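Local coordinates for protein KLLA0F12672p (PDB 4M3O) that binds zinc, probably acts as a phosphatase on tyrosine and serine of the RNA polymerase II C-terminal domain, and is represented here by its own N-terminal domain, at residues A[47-52]-A[76-81]; A[72-77]-A[114-119]. One frame throughout, in Å; residues are numbered along the deposited sequence.

Interaction 1: residues A[47-52]-A[76-81]. With ZN (zinc ion), chain C.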
loop_
_atom_site.group_PDB
_atom_site.type_symbol
_atom_site.label_atom_id
_atom_site.label_comp_id
_atom_site.label_asym_id
_atom_site.label_seq_id
_atom_site.Cartn_x
_atom_site.Cartn_y
_atom_site.Cartn_z
ATOM N N ARG A 47 6.165 -9.293 -5.439
ATOM C CA ARG A 47 7.330 -8.458 -5.712
ATOM C C ARG A 47 6.892 -6.993 -5.718
ATOM O O ARG A 47 7.645 -6.092 -5.300
ATOM C CB ARG A 47 8.064 -8.886 -7.018
ATOM C CG ARG A 47 7.368 -8.550 -8.322
ATOM C CD ARG A 47 8.143 -9.053 -9.550
ATOM N NE ARG A 47 9.046 -8.059 -10.134
ATOM C CZ ARG A 47 8.686 -7.076 -10.966
ATOM N NH1 ARG A 47 7.405 -6.874 -11.337
ATOM N NH2 ARG A 47 9.614 -6.247 -11.419
ATOM N N THR A 48 5.670 -6.751 -6.184
ATOM C CA THR A 48 5.136 -5.427 -6.222
ATOM C C THR A 48 4.819 -4.905 -4.770
ATOM O O THR A 48 5.123 -3.787 -4.377
ATOM C CB THR A 48 3.911 -5.372 -7.163
ATOM O OG1 THR A 48 4.249 -5.862 -8.478
ATOM C CG2 THR A 48 3.416 -3.909 -7.272
ATOM N N MET A 49 4.266 -5.794 -3.979
ATOM C CA MET A 49 3.926 -5.564 -2.587
ATOM C C MET A 49 5.186 -5.203 -1.805
ATOM O O MET A 49 5.216 -4.211 -1.021
ATOM C CB MET A 49 3.240 -6.840 -2.136
ATOM C CG MET A 49 2.341 -6.773 -0.978
ATOM S SD MET A 49 1.043 -5.522 -1.008
ATOM C CE MET A 49 0.803 -5.745 0.741
ATOM N N LYS A 50 6.289 -5.886 -2.095
ATOM C CA LYS A 50 7.567 -5.561 -1.429
ATOM C C LYS A 50 8.147 -4.234 -1.931
ATOM O O LYS A 50 8.736 -3.487 -1.153
ATOM C CB LYS A 50 8.606 -6.612 -1.630
ATOM C CG LYS A 50 8.270 -7.986 -1.064
ATOM C CD LYS A 50 9.115 -9.071 -1.796
ATOM C CE LYS A 50 8.756 -10.477 -1.326
ATOM N NZ LYS A 50 9.489 -10.855 -0.083
ATOM N N TYR A 51 7.942 -3.946 -3.208
ATOM C CA TYR A 51 8.382 -2.661 -3.774
ATOM C C TYR A 51 7.629 -1.447 -3.150
ATOM O O TYR A 51 8.223 -0.438 -2.845
ATOM C CB TYR A 51 8.174 -2.707 -5.296
ATOM C CG TYR A 51 8.412 -1.427 -6.017
ATOM C CD1 TYR A 51 9.701 -0.947 -6.210
ATOM C CD2 TYR A 51 7.341 -0.677 -6.508
ATOM C CE1 TYR A 51 9.934 0.266 -6.872
ATOM C CE2 TYR A 51 7.554 0.513 -7.206
ATOM C CZ TYR A 51 8.851 0.980 -7.384
ATOM O OH TYR A 51 9.017 2.186 -8.030
ATOM N N ILE A 52 6.311 -1.568 -3.005
ATOM C CA ILE A 52 5.419 -0.529 -2.397
ATOM C C ILE A 52 5.905 0.060 -1.093
ATOM O O ILE A 52 5.676 1.222 -0.807
ATOM C CB ILE A 52 4.028 -1.152 -2.104
ATOM C CG1 ILE A 52 3.374 -1.561 -3.373
ATOM C CG2 ILE A 52 3.070 -0.174 -1.498
ATOM C CD1 ILE A 52 3.652 -0.586 -4.452
ATOM N N TYR A 76 -6.282 -5.626 2.655
ATOM C CA TYR A 76 -4.988 -6.185 2.168
ATOM C C TYR A 76 -4.873 -6.025 0.660
ATOM O O TYR A 76 -5.683 -6.580 -0.077
ATOM C CB TYR A 76 -4.820 -7.648 2.587
ATOM C CG TYR A 76 -3.423 -8.263 2.451
ATOM C CD1 TYR A 76 -2.297 -7.611 2.958
ATOM C CD2 TYR A 76 -3.259 -9.528 1.842
ATOM C CE1 TYR A 76 -1.052 -8.184 2.897
ATOM C CE2 TYR A 76 -1.993 -10.139 1.761
ATOM C CZ TYR A 76 -0.897 -9.446 2.254
ATOM O OH TYR A 76 0.357 -9.979 2.230
ATOM N N PRO A 77 -3.918 -5.172 0.208
ATOM C CA PRO A 77 -3.837 -4.726 -1.186
ATOM C C PRO A 77 -3.730 -5.853 -2.261
ATOM O O PRO A 77 -4.169 -5.654 -3.350
ATOM C CB PRO A 77 -2.598 -3.784 -1.216
ATOM C CG PRO A 77 -2.348 -3.420 0.191
ATOM C CD PRO A 77 -2.945 -4.479 1.071
ATOM N N LEU A 78 -3.202 -7.018 -1.911
ATOM C CA LEU A 78 -3.167 -8.178 -2.824
ATOM C C LEU A 78 -4.524 -8.842 -3.057
ATOM O O LEU A 78 -4.634 -9.677 -3.927
ATOM C CB LEU A 78 -2.262 -9.234 -2.280
ATOM C CG LEU A 78 -0.764 -8.925 -2.325
ATOM C CD1 LEU A 78 -0.110 -9.940 -1.404
ATOM C CD2 LEU A 78 -0.228 -9.085 -3.767
ATOM N N CYS A 79 -5.539 -8.454 -2.303
ATOM C CA CYS A 79 -6.823 -9.130 -2.356
ATOM C C CYS A 79 -7.796 -8.424 -3.285
ATOM O O CYS A 79 -7.865 -7.182 -3.294
ATOM C CB CYS A 79 -7.443 -9.091 -0.976
ATOM S SG CYS A 79 -8.844 -10.200 -0.705
ATOM N N SER A 80 -8.607 -9.196 -3.989
ATOM C CA SER A 80 -9.627 -8.624 -4.853
ATOM C C SER A 80 -11.028 -8.951 -4.338
ATOM O O SER A 80 -11.988 -8.803 -5.057
ATOM C CB SER A 80 -9.446 -9.157 -6.287
ATOM O OG SER A 80 -9.542 -10.563 -6.275
ATOM N N LYS A 81 -11.150 -9.376 -3.093
ATOM C CA LYS A 81 -12.474 -9.427 -2.448
ATOM C C LYS A 81 -12.771 -8.165 -1.630
ATOM O O LYS A 81 -11.900 -7.280 -1.450
ATOM C CB LYS A 81 -12.574 -10.649 -1.546
ATOM C CG LYS A 81 -12.142 -11.883 -2.300
ATOM C CD LYS A 81 -12.217 -13.143 -1.480
ATOM C CE LYS A 81 -11.430 -14.217 -2.197
ATOM N NZ LYS A 81 -11.998 -15.545 -1.894
HETATM ZN ZN ZN C . -8.817 -10.202 1.592
#

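Interaction 2: residues A[72-77]-A[114-119]. With ZN (zinc ion), chain C.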
loop_
_atom_site.group_PDB
_atom_site.type_symbol
_atom_site.label_atom_id
_atom_site.label_comp_id
_atom_site.label_asym_id
_atom_site.label_seq_id
_atom_site.Cartn_x
_atom_site.Cartn_y
_atom_site.Cartn_z
ATOM N N LYS A 72 -15.312 -0.728 -1.005
ATOM C CA LYS A 72 -15.616 -2.131 -0.799
ATOM C C LYS A 72 -14.497 -3.110 -1.187
ATOM O O LYS A 72 -14.739 -4.221 -1.641
ATOM C CB LYS A 72 -16.955 -2.500 -1.416
ATOM C CG LYS A 72 -18.079 -1.650 -0.827
ATOM C CD LYS A 72 -19.412 -1.999 -1.449
ATOM C CE LYS A 72 -20.399 -0.854 -1.270
ATOM N NZ LYS A 72 -21.605 -1.211 -2.048
ATOM N N ARG A 73 -13.267 -2.749 -0.866
ATOM C CA ARG A 73 -12.177 -3.760 -1.047
ATOM C C ARG A 73 -11.587 -4.167 0.285
ATOM O O ARG A 73 -11.425 -3.312 1.223
ATOM C CB ARG A 73 -11.155 -3.218 -2.021
ATOM C CG ARG A 73 -11.710 -3.290 -3.447
ATOM C CD ARG A 73 -11.308 -2.154 -4.349
ATOM N NE ARG A 73 -10.250 -2.590 -5.234
ATOM C CZ ARG A 73 -10.242 -2.514 -6.555
ATOM N NH1 ARG A 73 -11.228 -1.958 -7.247
ATOM N NH2 ARG A 73 -9.187 -2.967 -7.195
ATOM N N CYS A 74 -11.351 -5.470 0.413
ATOM C CA CYS A 74 -10.494 -5.976 1.490
ATOM C C CYS A 74 -9.268 -5.058 1.638
ATOM O O CYS A 74 -8.680 -4.593 0.644
ATOM C CB CYS A 74 -10.034 -7.409 1.232
ATOM S SG CYS A 74 -8.935 -8.090 2.542
ATOM N N GLY A 75 -8.948 -4.769 2.884
ATOM C CA GLY A 75 -7.851 -3.903 3.230
ATOM C C GLY A 75 -6.502 -4.338 2.689
ATOM O O GLY A 75 -5.700 -3.502 2.279
ATOM N N TYR A 76 -6.282 -5.626 2.655
ATOM C CA TYR A 76 -4.988 -6.185 2.168
ATOM C C TYR A 76 -4.873 -6.025 0.660
ATOM O O TYR A 76 -5.683 -6.580 -0.077
ATOM C CB TYR A 76 -4.820 -7.648 2.587
ATOM C CG TYR A 76 -3.423 -8.263 2.451
ATOM C CD1 TYR A 76 -2.297 -7.611 2.958
ATOM C CD2 TYR A 76 -3.259 -9.528 1.842
ATOM C CE1 TYR A 76 -1.052 -8.184 2.897
ATOM C CE2 TYR A 76 -1.993 -10.139 1.761
ATOM C CZ TYR A 76 -0.897 -9.446 2.254
ATOM O OH TYR A 76 0.357 -9.979 2.230
ATOM N N PRO A 77 -3.918 -5.172 0.208
ATOM C CA PRO A 77 -3.837 -4.726 -1.186
ATOM C C PRO A 77 -3.730 -5.853 -2.261
ATOM O O PRO A 77 -4.169 -5.654 -3.350
ATOM C CB PRO A 77 -2.598 -3.784 -1.216
ATOM C CG PRO A 77 -2.348 -3.420 0.191
ATOM C CD PRO A 77 -2.945 -4.479 1.071
ATOM N N LYS A 114 -9.735 -13.655 8.678
ATOM C CA LYS A 114 -8.776 -13.378 9.743
ATOM C C LYS A 114 -7.308 -13.460 9.202
ATOM O O LYS A 114 -6.366 -12.780 9.684
ATOM C CB LYS A 114 -8.967 -14.380 10.870
ATOM C CG LYS A 114 -8.198 -14.053 12.136
ATOM C CD LYS A 114 -7.718 -15.351 12.753
ATOM C CE LYS A 114 -6.571 -15.951 11.934
ATOM N NZ LYS A 114 -5.817 -16.938 12.742
ATOM N N ALA A 115 -7.149 -14.308 8.220
ATOM C CA ALA A 115 -5.899 -14.586 7.581
ATOM C C ALA A 115 -5.371 -13.274 6.958
ATOM O O ALA A 115 -4.196 -12.884 7.202
ATOM C CB ALA A 115 -6.104 -15.691 6.536
ATOM N N HIS A 116 -6.251 -12.567 6.249
ATOM C CA HIS A 116 -5.884 -11.270 5.608
ATOM C C HIS A 116 -5.704 -10.164 6.614
ATOM O O HIS A 116 -4.808 -9.338 6.443
ATOM C CB HIS A 116 -6.793 -10.928 4.421
ATOM C CG HIS A 116 -6.359 -11.595 3.151
ATOM N ND1 HIS A 116 -6.944 -11.370 1.934
ATOM C CD2 HIS A 116 -5.313 -12.429 2.908
ATOM C CE1 HIS A 116 -6.319 -12.071 0.999
ATOM N NE2 HIS A 116 -5.317 -12.718 1.568
ATOM N N PHE A 117 -6.505 -10.165 7.690
ATOM C CA PHE A 117 -6.144 -9.380 8.885
ATOM C C PHE A 117 -4.657 -9.603 9.335
ATOM O O PHE A 117 -3.925 -8.659 9.487
ATOM C CB PHE A 117 -7.120 -9.672 10.048
ATOM C CG PHE A 117 -6.764 -8.988 11.326
ATOM C CD1 PHE A 117 -6.461 -7.656 11.367
ATOM C CD2 PHE A 117 -6.745 -9.709 12.510
ATOM C CE1 PHE A 117 -6.140 -7.034 12.571
ATOM C CE2 PHE A 117 -6.417 -9.107 13.691
ATOM C CZ PHE A 117 -6.142 -7.774 13.751
ATOM N N ARG A 118 -4.242 -10.851 9.515
ATOM C CA ARG A 118 -2.877 -11.155 9.994
ATOM C C ARG A 118 -1.805 -10.797 8.950
ATOM O O ARG A 118 -0.745 -10.287 9.277
ATOM C CB ARG A 118 -2.789 -12.653 10.419
ATOM C CG ARG A 118 -3.658 -13.048 11.603
ATOM C CD ARG A 118 -3.304 -12.204 12.840
ATOM N NE ARG A 118 -3.666 -12.845 14.105
ATOM C CZ ARG A 118 -3.752 -12.207 15.285
ATOM N NH1 ARG A 118 -3.581 -10.895 15.405
ATOM N NH2 ARG A 118 -3.999 -12.892 16.384
ATOM N N CYS A 119 -2.065 -11.089 7.680
ATOM C CA CYS A 119 -1.111 -10.765 6.627
ATOM C C CYS A 119 -0.875 -9.257 6.564
ATOM O O CYS A 119 0.249 -8.779 6.342
ATOM C CB CYS A 119 -1.608 -11.275 5.269
ATOM S SG CYS A 119 -1.715 -13.055 5.078
HETATM ZN ZN ZN C . -8.817 -10.202 1.592
HETATM O O HOH W 1 1.990 -10.100 4.581
#

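Interaction 1: residues A[47-52]-A[76-81]
M49 reaches Y76, P77 and L78 because its CG lies anti to the backbone N (chi1 -157°) and its chain then bends at chi2 (52°). This carries the thioether out from helix 46-52 and extends its methyl toward the 76-81 loop. Three parts of the side chain do the touching. At the root, CG of M49 packs on CG of L78 at 4.0 Å. In the middle, SD of M49 rests against CB of P77 at 4.0 Å. At the end, CE of M49 comes within 3.7 Å of CE1 of Y76 and also meets CG of P77. The methyl approaches the tyrosine ring obliquely. M49 and the proline cross at about a right angle. No hydrogen bond joins the two segments; the contact is apolar and largely buried. The loop is part of the zinc finger of the Rtr1/RPAP2 family. Residues Y76 to C79 form a type I beta turn, closed by C79 N to Y76 O at 2.9 Å. The turn thus offers three side chains to the helix, while C79 binds the zinc ion through SG at 2.3 Å. With an alanine in place of M49, a gap would probably open between helix and turn, with CE1 of Y76 and the P77 ring losing their apolar partner. Y61 and L64 of helix 58-70 also pack on P77. L151 touches M49 from a C-terminal loop.

Interaction 2: residues A[72-77]-A[114-119]
The Y76 ring turns an edge toward the face of H116, with the planes at 55° and the centroids 5.0 Å apart. Its CD2 sits over the centre of the imidazole, 3.7 Å from CD2 of H116. The tyrosine also meets C119, one helical turn further on. Here CB of C119 lies over a face of the Y76 ring, offset toward the rim, and makes a CH-pi contact 3.8 Å from the centroid. The phenol end is tied to the same helix by a water, which bonds to OH of Y76 and donates to O of C119. The imidazole is also a metal ligand. This is a zinc finger site with three cysteines and one histidine: ND1 of H116 binds the zinc ion at 2.2 Å and SG of C74 binds it at 2.3 Å, with C79 and C112 completing the set. C74 has SG anti to its own N (chi1 179°), which directs the thiolate to the metal. The sulfur lies at the edge of the H116 ring, 3.9 Å from ND1. It also accepts a weak hydrogen bond from N of Y76. The other ring nitrogen of H116, NE2, hydrogen-bonds to OE2 of E154; together with the zinc bond this probably fixes the rotation of the ring.

How the interactions relate
Along the chain the order is helix 46-52, the 72-81 loop, then helix 114-125. The loop follows helix 58-70 and supplies one segment to each contact. Interaction 1 joins its turn to helix 46-52; interaction 2 joins its earlier part to helix 114-125. Their centres are about 10 Å apart, and they share Y76 and P77. The zinc ion draws a ligand from the loop in interaction 1 and from both segments in interaction 2. K81 O and C74 N lie 2.7 Å apart, probably hydrogen-bonded, and tie the two loop segments together. The zinc-binding loop is thereby packed against both of these helices of the N-terminal domain.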